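Local atomic coordinates of 5' nucleotidase family protein (Staphylococcus aureus subsp. aureus, PDB entry 4Q7F), a protein that belongs to the 5'-nucleotidase family, pairing a metal-binding calcineurin-like phosphoesterase domain with a second, C-terminal domain of 5'-nucleotidase type. Residues G30-T35 and G47-N52; Q155-I160 and I201-Y206; M347-L352 and R516-V521; V392-G397 and D490-K495; A403-A408 and G451-N456. All coordinates share one frame; numbering follows the deposited sequence.

Contact 1. Residues G30-T35 and G47-N52; sequences GYIFPT and GLLLAN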
# COMPACT_ATOMS: atom_id res chain seq x y z
N GLY A 30 4.61 8.13 -4.72
CA GLY A 30 5.91 8.78 -4.87
C GLY A 30 6.64 8.38 -6.13
O GLY A 30 7.86 8.58 -6.22
N TYR A 31 5.92 7.76 -7.07
CA TYR A 31 6.46 7.44 -8.39
C TYR A 31 6.15 8.65 -9.29
O TYR A 31 5.10 8.73 -9.91
CB TYR A 31 5.89 6.16 -8.95
CG TYR A 31 6.42 4.96 -8.22
CD1 TYR A 31 5.82 4.51 -7.06
CD2 TYR A 31 7.58 4.32 -8.65
CE1 TYR A 31 6.33 3.41 -6.36
CE2 TYR A 31 8.10 3.24 -7.95
CZ TYR A 31 7.47 2.80 -6.81
OH TYR A 31 7.98 1.73 -6.11
N ILE A 32 7.09 9.58 -9.31
CA ILE A 32 6.98 10.82 -10.04
C ILE A 32 7.65 10.68 -11.41
O ILE A 32 7.08 11.03 -12.44
CB ILE A 32 7.70 11.94 -9.26
CG1 ILE A 32 7.11 12.09 -7.85
CG2 ILE A 32 7.65 13.26 -10.04
CD1 ILE A 32 5.65 12.41 -7.80
N PHE A 33 8.88 10.18 -11.40
CA PHE A 33 9.64 9.96 -12.62
C PHE A 33 9.10 8.76 -13.37
O PHE A 33 8.37 7.98 -12.80
CB PHE A 33 11.10 9.79 -12.29
CG PHE A 33 11.69 11.01 -11.65
CD1 PHE A 33 11.94 12.14 -12.39
CD2 PHE A 33 11.94 11.04 -10.31
CE1 PHE A 33 12.44 13.27 -11.80
CE2 PHE A 33 12.46 12.17 -9.71
CZ PHE A 33 12.70 13.28 -10.46
N PRO A 34 9.43 8.64 -14.68
CA PRO A 34 8.93 7.50 -15.46
C PRO A 34 9.81 6.28 -15.29
O PRO A 34 10.50 5.86 -16.24
CB PRO A 34 8.98 8.04 -16.89
CG PRO A 34 10.11 9.01 -16.86
CD PRO A 34 9.98 9.70 -15.55
N THR A 35 9.81 5.74 -14.06
CA THR A 35 10.63 4.58 -13.71
C THR A 35 10.16 3.90 -12.44
O THR A 35 9.61 4.55 -11.55
CB THR A 35 12.11 4.99 -13.50
OG1 THR A 35 12.89 3.85 -13.13
CG2 THR A 35 12.22 6.06 -12.40
N GLY A 47 4.21 7.06 -13.81
CA GLY A 47 4.66 8.15 -12.97
C GLY A 47 3.81 9.38 -13.16
O GLY A 47 3.16 9.54 -14.16
N LEU A 48 3.87 10.27 -12.16
CA LEU A 48 3.04 11.45 -12.11
C LEU A 48 3.38 12.49 -13.18
O LEU A 48 2.49 13.17 -13.71
CB LEU A 48 3.12 12.06 -10.70
CG LEU A 48 2.15 13.20 -10.43
CD1 LEU A 48 0.74 12.66 -10.41
CD2 LEU A 48 2.47 13.91 -9.13
N LEU A 49 4.65 12.65 -13.49
CA LEU A 49 5.01 13.61 -14.52
C LEU A 49 4.26 13.29 -15.82
O LEU A 49 3.58 14.14 -16.37
CB LEU A 49 6.51 13.62 -14.76
CG LEU A 49 7.30 14.31 -13.66
CD1 LEU A 49 8.78 14.14 -13.95
CD2 LEU A 49 6.94 15.79 -13.57
N LEU A 50 4.34 12.04 -16.25
CA LEU A 50 3.73 11.62 -17.49
C LEU A 50 2.21 11.54 -17.37
O LEU A 50 1.50 11.98 -18.27
CB LEU A 50 4.35 10.31 -17.96
CG LEU A 50 4.00 9.80 -19.33
CD1 LEU A 50 4.39 10.83 -20.38
CD2 LEU A 50 4.75 8.49 -19.54
N ALA A 51 1.72 11.01 -16.25
CA ALA A 51 0.27 10.95 -16.06
C ALA A 51 -0.33 12.35 -16.10
O ALA A 51 -1.36 12.56 -16.69
CB ALA A 51 -0.07 10.26 -14.77
N ASN A 52 0.36 13.31 -15.48
CA ASN A 52 -0.14 14.67 -15.47
C ASN A 52 -0.11 15.28 -16.87
O ASN A 52 -1.00 16.06 -17.24
CB ASN A 52 0.64 15.55 -14.48
CG ASN A 52 0.06 16.93 -14.35
OD1 ASN A 52 -1.06 17.10 -13.84
ND2 ASN A 52 0.83 17.92 -14.72
O HOH W 1 6.45 10.24 -15.07

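Contact 2. Residues Q155-I160 and I201-Y206; sequences QTVGVI and IIVVCY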
# COMPACT_ATOMS: atom_id res chain seq x y z
N GLN A 155 -25.70 24.70 -11.10
CA GLN A 155 -25.73 23.49 -10.27
C GLN A 155 -24.61 23.56 -9.25
O GLN A 155 -23.70 24.39 -9.37
CB GLN A 155 -25.52 22.24 -11.13
CG GLN A 155 -26.51 22.01 -12.26
CD GLN A 155 -27.95 21.94 -11.79
OE1 GLN A 155 -28.59 22.96 -11.53
NE2 GLN A 155 -28.49 20.73 -11.73
N THR A 156 -24.68 22.71 -8.23
CA THR A 156 -23.64 22.63 -7.23
C THR A 156 -23.14 21.22 -7.12
O THR A 156 -23.93 20.27 -7.13
CB THR A 156 -24.13 23.12 -5.85
OG1 THR A 156 -24.42 24.52 -5.93
CG2 THR A 156 -23.05 22.90 -4.79
N VAL A 157 -21.83 21.09 -7.06
CA VAL A 157 -21.18 19.81 -6.86
C VAL A 157 -20.70 19.75 -5.41
O VAL A 157 -20.13 20.71 -4.91
CB VAL A 157 -19.95 19.63 -7.76
CG1 VAL A 157 -19.30 18.28 -7.49
CG2 VAL A 157 -20.34 19.77 -9.22
N GLY A 158 -20.93 18.61 -4.76
CA GLY A 158 -20.49 18.39 -3.39
C GLY A 158 -19.51 17.23 -3.38
O GLY A 158 -19.78 16.17 -3.95
N VAL A 159 -18.36 17.44 -2.75
CA VAL A 159 -17.33 16.42 -2.70
C VAL A 159 -17.02 16.03 -1.27
O VAL A 159 -16.82 16.88 -0.41
CB VAL A 159 -16.02 16.89 -3.36
CG1 VAL A 159 -15.01 15.75 -3.40
CG2 VAL A 159 -16.27 17.39 -4.76
N ILE A 160 -17.01 14.74 -1.00
CA ILE A 160 -16.66 14.27 0.31
C ILE A 160 -15.48 13.31 0.21
O ILE A 160 -15.50 12.39 -0.61
CB ILE A 160 -17.85 13.60 1.04
CG1 ILE A 160 -17.42 13.17 2.45
CG2 ILE A 160 -18.39 12.41 0.27
CD1 ILE A 160 -18.58 12.71 3.33
N ILE A 201 -25.03 17.47 -7.53
CA ILE A 201 -24.11 16.40 -7.89
C ILE A 201 -23.22 16.05 -6.72
O ILE A 201 -22.63 16.94 -6.08
CB ILE A 201 -23.23 16.80 -9.10
CG1 ILE A 201 -24.11 17.11 -10.31
CG2 ILE A 201 -22.23 15.68 -9.43
CD1 ILE A 201 -24.89 15.93 -10.84
N ILE A 202 -23.09 14.75 -6.45
CA ILE A 202 -22.28 14.26 -5.34
C ILE A 202 -21.15 13.36 -5.83
O ILE A 202 -21.36 12.43 -6.60
CB ILE A 202 -23.16 13.50 -4.33
CG1 ILE A 202 -24.10 14.52 -3.66
CG2 ILE A 202 -22.29 12.79 -3.30
CD1 ILE A 202 -25.26 13.91 -2.92
N VAL A 203 -19.95 13.68 -5.34
CA VAL A 203 -18.74 12.98 -5.68
C VAL A 203 -18.11 12.49 -4.39
O VAL A 203 -17.82 13.28 -3.49
CB VAL A 203 -17.73 13.92 -6.37
CG1 VAL A 203 -16.42 13.20 -6.70
CG2 VAL A 203 -18.33 14.52 -7.63
N VAL A 204 -17.94 11.17 -4.29
CA VAL A 204 -17.29 10.57 -3.16
C VAL A 204 -15.87 10.17 -3.55
O VAL A 204 -15.69 9.43 -4.54
CB VAL A 204 -18.03 9.29 -2.70
CG1 VAL A 204 -17.25 8.64 -1.57
CG2 VAL A 204 -19.45 9.61 -2.25
N CYS A 205 -14.88 10.66 -2.82
CA CYS A 205 -13.48 10.27 -3.06
C CYS A 205 -13.05 9.47 -1.85
O CYS A 205 -12.73 10.02 -0.79
CB CYS A 205 -12.54 11.43 -3.28
SG CYS A 205 -12.89 12.40 -4.76
N TYR A 206 -13.05 8.16 -2.02
CA TYR A 206 -12.75 7.22 -0.96
C TYR A 206 -11.44 6.51 -1.18
O TYR A 206 -11.28 5.82 -2.18
CB TYR A 206 -13.90 6.21 -0.92
CG TYR A 206 -13.74 5.03 0.01
CD1 TYR A 206 -13.34 5.18 1.33
CD2 TYR A 206 -14.11 3.76 -0.42
CE1 TYR A 206 -13.26 4.08 2.18
CE2 TYR A 206 -14.03 2.67 0.41
CZ TYR A 206 -13.61 2.83 1.71
OH TYR A 206 -13.55 1.73 2.52

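Contact 3. Residues M347-L352 and R516-V521; sequences MNYALL and RIPQVV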
# COMPACT_ATOMS: atom_id res chain seq x y z
N MSE A 347 17.74 -12.97 5.68
CA MSE A 347 16.90 -11.96 6.31
C MSE A 347 16.51 -12.42 7.68
O MSE A 347 16.62 -11.67 8.63
CB MSE A 347 15.66 -11.62 5.47
CG MSE A 347 16.03 -10.79 4.24
SE MSE A 347 14.41 -9.96 3.48
CE MSE A 347 13.54 -11.60 2.81
N ASN A 348 16.01 -13.65 7.79
CA ASN A 348 15.64 -14.19 9.09
C ASN A 348 16.82 -14.24 10.08
O ASN A 348 16.65 -13.93 11.26
CB ASN A 348 14.96 -15.54 8.94
CG ASN A 348 13.47 -15.40 8.64
OD1 ASN A 348 12.71 -14.88 9.46
ND2 ASN A 348 13.05 -15.89 7.48
N TYR A 349 18.00 -14.60 9.60
CA TYR A 349 19.17 -14.63 10.44
C TYR A 349 19.47 -13.22 10.97
O TYR A 349 19.74 -13.07 12.16
CB TYR A 349 20.39 -15.21 9.74
CG TYR A 349 21.58 -15.26 10.67
CD1 TYR A 349 21.64 -16.19 11.70
CD2 TYR A 349 22.64 -14.37 10.54
CE1 TYR A 349 22.71 -16.23 12.57
CE2 TYR A 349 23.71 -14.40 11.40
CZ TYR A 349 23.75 -15.34 12.41
OH TYR A 349 24.81 -15.38 13.27
N ALA A 350 19.38 -12.20 10.12
CA ALA A 350 19.65 -10.84 10.58
C ALA A 350 18.69 -10.44 11.69
O ALA A 350 19.08 -9.80 12.67
CB ALA A 350 19.58 -9.84 9.42
N LEU A 351 17.43 -10.83 11.55
CA LEU A 351 16.42 -10.53 12.55
C LEU A 351 16.65 -11.32 13.85
O LEU A 351 16.50 -10.78 14.96
CB LEU A 351 15.02 -10.80 11.99
CG LEU A 351 14.52 -9.90 10.86
CD1 LEU A 351 13.20 -10.44 10.32
CD2 LEU A 351 14.38 -8.45 11.28
N LEU A 352 17.02 -12.58 13.73
CA LEU A 352 17.32 -13.37 14.92
C LEU A 352 18.51 -12.78 15.69
O LEU A 352 18.46 -12.68 16.91
CB LEU A 352 17.58 -14.83 14.58
CG LEU A 352 16.31 -15.58 14.16
CD1 LEU A 352 16.66 -16.90 13.52
CD2 LEU A 352 15.36 -15.77 15.33
N ARG A 516 29.17 -15.59 7.00
CA ARG A 516 29.00 -17.02 7.25
C ARG A 516 27.65 -17.12 7.96
O ARG A 516 27.57 -16.99 9.18
CB ARG A 516 30.13 -17.56 8.11
CG ARG A 516 31.51 -17.33 7.50
CD ARG A 516 32.57 -18.12 8.23
NE ARG A 516 32.32 -19.56 8.13
CZ ARG A 516 33.06 -20.50 8.70
NH1 ARG A 516 32.73 -21.78 8.55
NH2 ARG A 516 34.12 -20.18 9.43
N ILE A 517 26.60 -17.35 7.18
CA ILE A 517 25.23 -17.38 7.70
C ILE A 517 24.78 -18.79 8.08
O ILE A 517 24.80 -19.68 7.24
CB ILE A 517 24.24 -16.81 6.66
CG1 ILE A 517 24.76 -15.50 6.04
CG2 ILE A 517 22.86 -16.62 7.27
CD1 ILE A 517 25.16 -14.44 7.04
N PRO A 518 24.40 -19.01 9.35
CA PRO A 518 23.91 -20.34 9.71
C PRO A 518 22.53 -20.60 9.12
O PRO A 518 21.81 -19.65 8.79
CB PRO A 518 23.86 -20.31 11.24
CG PRO A 518 23.85 -18.89 11.61
CD PRO A 518 24.59 -18.16 10.53
N GLN A 519 22.15 -21.87 9.01
CA GLN A 519 20.86 -22.21 8.45
C GLN A 519 19.76 -22.12 9.52
O GLN A 519 19.64 -23.00 10.36
CB GLN A 519 20.87 -23.60 7.80
CG GLN A 519 19.68 -23.83 6.87
CD GLN A 519 19.68 -22.89 5.66
OE1 GLN A 519 20.74 -22.54 5.12
NE2 GLN A 519 18.49 -22.49 5.21
N VAL A 520 18.98 -21.06 9.46
CA VAL A 520 17.88 -20.84 10.41
C VAL A 520 16.50 -21.09 9.79
O VAL A 520 15.52 -21.23 10.52
CB VAL A 520 17.94 -19.44 11.03
CG1 VAL A 520 19.24 -19.28 11.82
CG2 VAL A 520 17.80 -18.35 9.97
N VAL A 521 16.44 -21.16 8.46
CA VAL A 521 15.19 -21.42 7.73
C VAL A 521 15.28 -22.86 7.25
O VAL A 521 16.19 -23.23 6.51
CB VAL A 521 14.96 -20.45 6.56
CG1 VAL A 521 13.64 -20.75 5.86
CG2 VAL A 521 14.93 -19.02 7.07

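Contact 4. Residues V392-G397 and D490-K495; sequences VLAVSG and DAPVVK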
# COMPACT_ATOMS: atom_id res chain seq x y z
N VAL A 392 9.64 -7.81 19.23
CA VAL A 392 9.75 -9.19 19.73
C VAL A 392 8.54 -9.38 20.62
O VAL A 392 8.30 -8.60 21.51
CB VAL A 392 11.04 -9.48 20.48
CG1 VAL A 392 11.04 -10.94 20.93
CG2 VAL A 392 12.22 -9.23 19.58
N LEU A 393 7.76 -10.40 20.31
CA LEU A 393 6.54 -10.70 21.02
C LEU A 393 6.60 -12.03 21.71
O LEU A 393 7.18 -12.94 21.19
CB LEU A 393 5.39 -10.77 20.00
CG LEU A 393 5.18 -9.49 19.19
CD1 LEU A 393 3.95 -9.68 18.29
CD2 LEU A 393 5.02 -8.31 20.11
N ALA A 394 5.96 -12.11 22.87
CA ALA A 394 5.87 -13.34 23.64
C ALA A 394 4.57 -14.00 23.26
O ALA A 394 3.48 -13.42 23.44
CB ALA A 394 5.90 -13.01 25.12
N VAL A 395 4.70 -15.21 22.72
CA VAL A 395 3.55 -15.99 22.26
C VAL A 395 3.66 -17.45 22.70
O VAL A 395 4.75 -18.01 22.83
CB VAL A 395 3.42 -15.94 20.71
CG1 VAL A 395 3.17 -14.50 20.21
CG2 VAL A 395 4.67 -16.49 20.02
N SER A 396 2.52 -18.08 22.94
CA SER A 396 2.53 -19.50 23.28
C SER A 396 2.89 -20.27 22.01
O SER A 396 2.82 -19.73 20.91
CB SER A 396 1.16 -19.94 23.75
OG SER A 396 0.21 -19.79 22.73
N GLY A 397 3.28 -21.53 22.17
CA GLY A 397 3.61 -22.38 21.02
C GLY A 397 2.38 -22.57 20.15
O GLY A 397 2.49 -22.75 18.93
N ASP A 490 -1.81 -7.30 20.83
CA ASP A 490 -1.70 -7.27 22.29
C ASP A 490 -0.80 -8.38 22.90
O ASP A 490 -0.92 -8.64 24.08
CB ASP A 490 -3.09 -7.34 22.95
CG ASP A 490 -3.96 -6.11 22.67
OD1 ASP A 490 -3.43 -5.07 22.22
OD2 ASP A 490 -5.17 -6.18 22.94
N ALA A 491 0.05 -9.05 22.12
CA ALA A 491 0.96 -10.04 22.70
C ALA A 491 1.99 -9.19 23.47
O ALA A 491 2.34 -8.10 23.02
CB ALA A 491 1.65 -10.88 21.63
N PRO A 492 2.44 -9.66 24.64
CA PRO A 492 3.38 -8.81 25.40
C PRO A 492 4.59 -8.46 24.56
O PRO A 492 5.08 -9.30 23.82
CB PRO A 492 3.74 -9.70 26.60
CG PRO A 492 2.49 -10.50 26.81
CD PRO A 492 2.00 -10.83 25.43
N VAL A 493 5.04 -7.19 24.63
CA VAL A 493 6.18 -6.75 23.83
C VAL A 493 7.47 -6.88 24.63
O VAL A 493 7.73 -6.14 25.59
CB VAL A 493 6.01 -5.30 23.30
CG1 VAL A 493 7.17 -4.94 22.38
CG2 VAL A 493 4.70 -5.16 22.56
N VAL A 494 8.28 -7.84 24.21
CA VAL A 494 9.53 -8.16 24.88
C VAL A 494 10.63 -7.20 24.49
O VAL A 494 11.54 -6.94 25.28
CB VAL A 494 9.96 -9.56 24.47
CG1 VAL A 494 11.33 -9.91 25.05
CG2 VAL A 494 8.89 -10.55 24.87
N LYS A 495 10.56 -6.72 23.26
CA LYS A 495 11.56 -5.79 22.73
C LYS A 495 10.94 -4.98 21.58
O LYS A 495 10.25 -5.52 20.69
CB LYS A 495 12.80 -6.58 22.29
CG LYS A 495 14.06 -5.77 21.98
CD LYS A 495 15.23 -6.73 21.79
CE LYS A 495 16.47 -6.08 21.20
NZ LYS A 495 17.03 -4.97 22.03

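Contact 5. Residues A403-A408 and G451-N456; sequences AIERSA and GQRVSN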
# COMPACT_ATOMS: atom_id res chain seq x y z
N ALA A 403 0.01 -18.60 13.68
CA ALA A 403 0.63 -17.67 12.74
C ALA A 403 1.17 -18.47 11.55
O ALA A 403 0.96 -18.09 10.44
CB ALA A 403 1.76 -16.91 13.42
N ILE A 404 1.80 -19.62 11.78
CA ILE A 404 2.33 -20.39 10.65
C ILE A 404 1.16 -20.93 9.82
O ILE A 404 1.27 -21.04 8.61
CB ILE A 404 3.31 -21.51 11.07
CG1 ILE A 404 4.50 -20.92 11.82
CG2 ILE A 404 3.86 -22.23 9.86
CD1 ILE A 404 5.42 -21.93 12.49
N GLU A 405 0.03 -21.26 10.45
CA GLU A 405 -1.13 -21.74 9.71
C GLU A 405 -1.70 -20.59 8.82
O GLU A 405 -2.21 -20.83 7.73
CB GLU A 405 -2.20 -22.26 10.66
CG GLU A 405 -1.85 -23.55 11.40
CD GLU A 405 -1.90 -24.80 10.54
OE1 GLU A 405 -2.13 -24.67 9.33
OE2 GLU A 405 -1.69 -25.95 11.06
N ARG A 406 -1.59 -19.36 9.30
CA ARG A 406 -2.10 -18.21 8.51
C ARG A 406 -1.26 -18.11 7.23
O ARG A 406 -1.82 -18.08 6.14
CB ARG A 406 -2.09 -16.94 9.31
CG ARG A 406 -2.29 -15.65 8.48
CD ARG A 406 -3.53 -15.65 7.60
NE ARG A 406 -3.60 -14.41 6.80
CZ ARG A 406 -4.30 -14.26 5.69
NH1 ARG A 406 -5.04 -15.26 5.19
NH2 ARG A 406 -4.27 -13.09 5.06
N SER A 407 0.06 -18.11 7.38
CA SER A 407 0.96 -18.09 6.24
C SER A 407 0.68 -19.27 5.30
O SER A 407 0.66 -19.08 4.12
CB SER A 407 2.43 -18.13 6.68
OG SER A 407 2.72 -17.05 7.55
N ALA A 408 0.49 -20.49 5.85
CA ALA A 408 0.22 -21.69 5.04
C ALA A 408 -1.04 -21.60 4.17
O ALA A 408 -1.20 -22.37 3.21
CB ALA A 408 0.19 -22.98 5.94
N GLY A 451 -5.69 -24.15 8.50
CA GLY A 451 -5.70 -24.16 9.94
C GLY A 451 -5.16 -25.48 10.55
O GLY A 451 -4.94 -25.56 11.76
N GLN A 452 -4.96 -26.52 9.75
CA GLN A 452 -4.37 -27.75 10.28
C GLN A 452 -3.35 -28.36 9.33
O GLN A 452 -3.16 -29.58 9.27
CB GLN A 452 -5.44 -28.75 10.68
CG GLN A 452 -6.30 -29.27 9.57
CD GLN A 452 -7.46 -30.07 10.11
OE1 GLN A 452 -7.42 -31.31 10.12
NE2 GLN A 452 -8.45 -29.38 10.64
N ARG A 453 -2.62 -27.48 8.67
CA ARG A 453 -1.63 -27.83 7.68
C ARG A 453 -0.21 -27.86 8.20
O ARG A 453 0.67 -28.32 7.48
CB ARG A 453 -1.64 -26.78 6.54
CG ARG A 453 -2.92 -26.71 5.71
CD ARG A 453 -2.85 -25.63 4.63
NE ARG A 453 -3.93 -25.78 3.65
CZ ARG A 453 -4.15 -24.96 2.62
NH1 ARG A 453 -3.38 -23.93 2.41
NH2 ARG A 453 -5.14 -25.21 1.78
N VAL A 454 0.04 -27.30 9.39
CA VAL A 454 1.40 -27.22 9.91
C VAL A 454 1.71 -28.44 10.81
O VAL A 454 0.96 -28.72 11.69
CB VAL A 454 1.62 -25.93 10.69
CG1 VAL A 454 3.04 -25.87 11.25
CG2 VAL A 454 1.36 -24.71 9.80
N SER A 455 2.80 -29.13 10.50
CA SER A 455 3.25 -30.32 11.21
C SER A 455 4.73 -30.25 11.50
O SER A 455 5.45 -29.40 10.95
CB SER A 455 3.00 -31.55 10.34
OG SER A 455 1.62 -31.83 10.22
N ASN A 456 5.17 -31.15 12.37
CA ASN A 456 6.58 -31.33 12.72
C ASN A 456 7.30 -30.08 13.25
O ASN A 456 8.50 -29.90 12.98
CB ASN A 456 7.31 -31.85 11.48
CG ASN A 456 6.64 -33.07 10.87
OD1 ASN A 456 6.23 -33.04 9.70
ND2 ASN A 456 6.49 -34.15 11.67
O HOH W 2 -3.35 -23.34 7.30

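Contact 1. Residues G30-T35 and G47-N52
The phenyl ring of Phe33 meets a single methyl of Leu49: its CD1 lies 4.1 Å from Leu49 CD1, and the two side chains run side by side, pointing the same way. The other ring, Tyr31, has the carbonyl oxygen of Thr35 at its edge and in its plane; what Tyr31 gives to the helix is its backbone. Tyr31 O accepts from Leu48 N at 3.0 Å, and Ile32 O accepts from Leu49 N at 3.1 Å. A water serves the next amide, accepting a hydrogen bond from Leu50 N at 3.0 Å and donating one to Ile32 O at 2.8 Å, which gives that oxygen two partners. Ile32 also packs with its branches: CG2, anti to the backbone N, touches Leu49 CG at 3.8 Å, while CD1 lies 3.8 Å from Leu48 CD2. Branched, apolar residues suit this place, since Ile32 and both leucines also touch helix 91-99. Gly47, at the N-cap, has a positive phi of 95° and sits against the Phe33 and Tyr31 carbonyls, where a CB would collide with Phe33 O. Having no side chain with which to cap, it leaves the first turn of helix 48-59 to the loop carbonyls. That loop directly follows Asp27 and His29, two ligands of the manganese ion, in the Asp-X-His signature of calcineurin-like phosphoesterases.

Contact 2. Residues Q155-I160 and I201-Y206
Two neighbouring parallel strands make this contact, Val157 to Ile160 pairing in order with Ile201 to Val204 inside a six-stranded mixed sheet; the chain between them passes through helix 184-198, as in a beta-alpha-beta crossover. Five backbone bonds alternate along the ladder. Gly158 N gives to Ile201 O at 2.7 Å and Ile160 N to Val203 O, while Thr156 O, Gly158 O and Ile160 O accept from Ile201 N, Val203 N and Cys205 N in turn. On one face Val157 CG1 meets Val203 CG2 at 3.9 Å, the side chains slanting across each other, whereas Val159 lies alongside Val203 with CG2 4.1 Å from its CB. Valine, branched at CB, suits such extended backbone. On the other face Ile160 CG2, held between its own N and carbonyl carbon, touches Val204 CG2 at 3.9 Å. Gly158 brings no side chain to this face beside Ile202, and Met195 of helix 184-198 packs on both Ile160 and Ile202. Strand 201-207 ends at His207, a ligand of the magnesium ion. With apolar groups on both faces, the inward-facing peptide groups of this largely buried pair satisfy one another, while outward-facing ones bond to strands 147-152 and 242-244.

Contact 3. Residues M347-L352 and R516-V521
Pro518 sets CD over one face of the Tyr349 ring, displaced toward the rim, the side chains crossing at about a right angle: CD stands 3.6 Å from the ring centroid, 21° off the normal, a CH-pi contact. At the edge of the same ring, near its plane, Val520 CG1 comes within 3.9 Å of Tyr349 CD1. Ile517 CG2 meets the root of the side chain, 3.8 Å from Tyr349 CB. The tyrosine reaches these partners with CG anti to its backbone N (chi1 -178°). Leu352 and Val520 approach tip to tip, with Leu352 CD1 3.8 Å from Val520 CB, and Val521 CG2 rests 3.7 Å from Asn348 ND2. In the fold this is one flank of helix 342-355 covered by the irregular chain that leads into strand 522-526, near the C-terminus. Proline suits that chain, offering the C-H groups of a compact ring to the aromatic, with no backbone N-H to satisfy. Further out, Asn345, one turn back on the helix, takes Val520 N and Val521 N on its OD1 and gives its ND2 to Pro518 O. Asn348 ND2 is bonded to Ile436 O and Thr344 O. Within the chain itself, Gln519 NE2 donates to Val521 O at 2.7 Å, nearly straight at 177°.

Contact 4. Residues V392-G397 and D490-K495
In Val392, CG1 stands anti to the backbone N (chi1 -179°) and CG2 beside it, and the two methyls thereby divide between two partners: CG1 lies 3.9 Å from Val494 CB and CG2 3.8 Å from Lys495 CB. That one residue faces two follows from the backbone of Val494, whose phi and psi of -80° and -32° are helix-like and turn the chain there. Both amides consequently point at one carbonyl. Val494 N gives to Val392 O at 2.8 Å, tilted out of the carbonyl plane, and Lys495 N adds a weak bond to Val392 O at 3.4 Å. Val392 N closes the pair on Lys495 O at 2.8 Å. Beyond the bulge, Ala394 N reaches Pro492 O at 3.1 Å, and Leu393 CD2 touches Val493 CG2 at 4.0 Å. Small Ala394 makes room for Val494 CG2 over its CB, while Ala491 sets its methyl against Leu393 CB and Val395 CG1. Lysine suits this exposed position: its CB packs while its far end leads away from strand 390-396. That strand lies between 469-475 and 493-497, so the arrangement is a classic beta bulge in the outermost strand, where it pairs antiparallel with strand 390-396 within the mixed sheet of the C-terminal domain.

Contact 5. Residues A403-A408 and G451-N456
Glu405 and Val454 slide past each other in opposite directions, the acid reaching from its helix to the start of the strand while the valine points back at the helix. The glutamate chain is turned at the CB-CG bond (chi2 -74°), which places CD beside the Gly451-Val454 backbone. There OE1 accepts from Arg453 N at 2.9 Å on its syn lone pair, and OE2 accepts from Val454 N at 2.8 Å, the donor standing above the carboxylate plane. A water adds to this, donating to Glu405 OE1 at 2.7 Å and to Glu405 O, and accepting from Gly451 N. Lys401 forms a salt bridge to OE2, so the buried acid is probably kept ionised. Glycine suits position 451, where phi is positive. Val454 crosses Ile404 at about a right angle, CG2 to CG2 3.5 Å. Arg453 is extended from CG to NE and gives NH1 to Ala408 O at 2.8 Å; the oxygen lies in the guanidinium plane, at its edge. Arg448 O takes NE, and Phe411 O is a second acceptor for NH1. Helix 397-408 thus lies over the sheet containing strands 441-445 and 454-459, its 403-408 segment running at 122° to strand 454-456, with Ile404 on Tyr442, Ala408 on Ile444, and Tyr437 of strand 435-438 touching Ala403 and Ile404.

Contacts 1 and 2 belong to the phosphoesterase part, their centres 27 Å apart, and contacts 3, 4 and 5 to the C-terminal part; the centres of contacts 2 and 3 are 52 Å apart. Metals and ligand lie between. The side chain of Tyr31 is about 9 Å from the manganese ion and that of Cys205 about 13 Å from the magnesium ion, while the side chains of Asn348 in contact 3 and Leu393 in contact 4 are each about 13 Å from the bound (2R,3S,5R)-5-(6-amino-9H-purin-9-yl)-tetrahydro-2-(hydroxymethyl)furan-3-ol, whose pocket takes residues from both parts. Contacts 4 and 5, centres 19 Å apart, are joined by the chain running from strand 390-396 into helix 397-408.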